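Local coordinates for protein AGR_C_4470p (Agrobacterium tumefaciens str. C58, PDB 2HQV) that is of unknown function but belongs to the ChuX/HutX haem-utilisation family and so may take part in haem binding or handling, at residues 133-137 with 178-182. Numbering follows the deposited sequence.
Sequences TFVDR and FEELR
Asp-136 OD2 of β-strand segment 133-137 forms a long salt bridge, weakly hydrogen-bonded, to Arg-182 NH2 of helical segment 178-182 (3.4 Å, N-H...O angle 128°). Its stronger partner is Arg-143 of strand 142-151, which also forms a salt bridge with Glu-179. The folded Arg-182 side chain (t, m, m) curls back along its own helix, leaving Arg-182 NH1 2.5 Å from Glu-179 O; Arg-182 N to Phe-178 O (2.8 Å) closes the α-helical turn. The segment axes approach to 9.7 Å at a signed crossing angle of -126°; the nearest CA pairs are Phe-134 with Arg-182 (6.1 Å) and Asp-136 with Glu-179 (8.8 Å). This is helix-on-sheet packing of the ChuX/HutX fold: C-terminal helix 172-185 lies across one face of the six-stranded antiparallel sheet containing strand 129-139. Alternation along the strand turns Phe-134 and Asp-136 toward the helix and Val-135 away. Phe-134 (m) offers a ring face to Arg-182 CA, a CH-pi contact 4.3 Å from the centroid, while Phe-134 CB meets Arg-182 CG at 3.4 Å. At that ring's edge, Phe-134 CE2 touches Leu-181 CD2 (3.6 Å) and Phe-134 CD2 touches Phe-178 CE1 (3.9 Å). Phe-178 (t) reaches the strand backbone, its CZ 3.9 Å from Val-135 O.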
loop_
_atom_site.group_PDB
_atom_site.type_symbol
_atom_site.label_atom_id
_atom_site.label_comp_id
_atom_site.label_asym_id
_atom_site.label_seq_id
_atom_site.Cartn_x
_atom_site.Cartn_y
_atom_site.Cartn_z
ATOM N N THR A 133 -0.487 16.560 -6.527
ATOM C CA THR A 133 0.637 17.094 -7.290
ATOM C C THR A 133 0.951 16.343 -8.573
ATOM O O THR A 133 1.174 15.129 -8.559
ATOM C CB THR A 133 1.914 17.096 -6.432
ATOM O OG1 THR A 133 1.624 17.691 -5.161
ATOM C CG2 THR A 133 3.032 17.870 -7.142
ATOM N N PHE A 134 0.985 17.092 -9.674
ATOM C CA PHE A 134 1.289 16.543 -10.987
ATOM C C PHE A 134 2.804 16.605 -11.144
ATOM O O PHE A 134 3.386 17.692 -11.203
ATOM C CB PHE A 134 0.599 17.373 -12.080
ATOM C CG PHE A 134 -0.897 17.361 -11.991
ATOM C CD1 PHE A 134 -1.559 18.093 -11.008
ATOM C CD2 PHE A 134 -1.647 16.591 -12.876
ATOM C CE1 PHE A 134 -2.946 18.059 -10.905
ATOM C CE2 PHE A 134 -3.034 16.545 -12.787
ATOM C CZ PHE A 134 -3.692 17.279 -11.799
ATOM N N VAL A 135 3.436 15.433 -11.196
ATOM C CA VAL A 135 4.888 15.339 -11.307
ATOM C C VAL A 135 5.316 14.954 -12.722
ATOM O O VAL A 135 4.953 13.900 -13.235
ATOM C CB VAL A 135 5.426 14.315 -10.284
ATOM C CG1 VAL A 135 6.946 14.267 -10.317
ATOM C CG2 VAL A 135 4.928 14.686 -8.884
ATOM N N ASP A 136 6.088 15.840 -13.343
ATOM C CA ASP A 136 6.565 15.659 -14.710
ATOM C C ASP A 136 8.083 15.842 -14.670
ATOM O O ASP A 136 8.578 16.966 -14.688
ATOM C CB ASP A 136 5.912 16.725 -15.607
ATOM C CG ASP A 136 6.364 16.648 -17.056
ATOM O OD1 ASP A 136 7.344 15.927 -17.355
ATOM O OD2 ASP A 136 5.729 17.323 -17.902
ATOM N N ARG A 137 8.807 14.734 -14.600
ATOM C CA ARG A 137 10.249 14.810 -14.524
ATOM C C ARG A 137 10.981 13.627 -15.105
ATOM O O ARG A 137 10.422 12.554 -15.334
ATOM C CB ARG A 137 10.705 14.970 -13.076
ATOM C CG ARG A 137 10.207 13.880 -12.150
ATOM C CD ARG A 137 10.650 14.128 -10.719
ATOM N NE ARG A 137 12.060 13.805 -10.510
ATOM C CZ ARG A 137 12.522 12.584 -10.244
ATOM N NH1 ARG A 137 11.691 11.553 -10.143
ATOM N NH2 ARG A 137 13.825 12.391 -10.097
ATOM N N PHE A 178 -2.925 14.552 -19.650
ATOM C CA PHE A 178 -2.182 14.820 -18.420
ATOM C C PHE A 178 -1.627 16.253 -18.479
ATOM O O PHE A 178 -1.856 17.066 -17.578
ATOM C CB PHE A 178 -1.016 13.832 -18.276
ATOM C CG PHE A 178 -0.011 14.233 -17.226
ATOM C CD1 PHE A 178 -0.185 13.872 -15.895
ATOM C CD2 PHE A 178 1.090 15.015 -17.566
ATOM C CE1 PHE A 178 0.720 14.283 -14.913
ATOM C CE2 PHE A 178 2.002 15.432 -16.586
ATOM C CZ PHE A 178 1.812 15.062 -15.256
ATOM N N GLU A 179 -0.895 16.549 -19.547
ATOM C CA GLU A 179 -0.298 17.872 -19.725
ATOM C C GLU A 179 -1.357 18.973 -19.660
ATOM O O GLU A 179 -1.165 20.001 -19.014
ATOM C CB GLU A 179 0.428 17.932 -21.065
ATOM C CG GLU A 179 1.456 16.822 -21.254
ATOM C CD GLU A 179 2.220 16.956 -22.555
ATOM O OE1 GLU A 179 1.581 17.271 -23.581
ATOM O OE2 GLU A 179 3.452 16.738 -22.554
ATOM N N GLU A 180 -2.475 18.734 -20.337
ATOM C CA GLU A 180 -3.597 19.661 -20.384
ATOM C C GLU A 180 -4.092 19.965 -18.966
ATOM O O GLU A 180 -4.193 21.121 -18.562
ATOM C CB GLU A 180 -4.715 19.018 -21.207
ATOM C CG GLU A 180 -5.910 19.891 -21.511
ATOM C CD GLU A 180 -7.071 19.068 -22.059
ATOM O OE1 GLU A 180 -6.827 18.193 -22.920
ATOM O OE2 GLU A 180 -8.225 19.295 -21.631
ATOM N N LEU A 181 -4.404 18.919 -18.212
ATOM C CA LEU A 181 -4.885 19.094 -16.847
ATOM C C LEU A 181 -3.828 19.765 -15.960
ATOM O O LEU A 181 -4.132 20.720 -15.230
ATOM C CB LEU A 181 -5.287 17.738 -16.262
ATOM C CG LEU A 181 -5.912 17.752 -14.868
ATOM C CD1 LEU A 181 -7.173 18.628 -14.870
ATOM C CD2 LEU A 181 -6.239 16.336 -14.455
ATOM N N ARG A 182 -2.589 19.271 -16.033
ATOM C CA ARG A 182 -1.482 19.828 -15.247
ATOM C C ARG A 182 -1.245 21.310 -15.571
ATOM O O ARG A 182 -1.088 22.126 -14.662
ATOM C CB ARG A 182 -0.197 19.018 -15.494
ATOM C CG ARG A 182 1.035 19.453 -14.670
ATOM C CD ARG A 182 1.819 20.615 -15.290
ATOM N NE ARG A 182 2.736 20.198 -16.352
ATOM C CZ ARG A 182 2.363 19.886 -17.586
ATOM N NH1 ARG A 182 1.083 19.942 -17.920
ATOM N NH2 ARG A 182 3.264 19.520 -18.489
#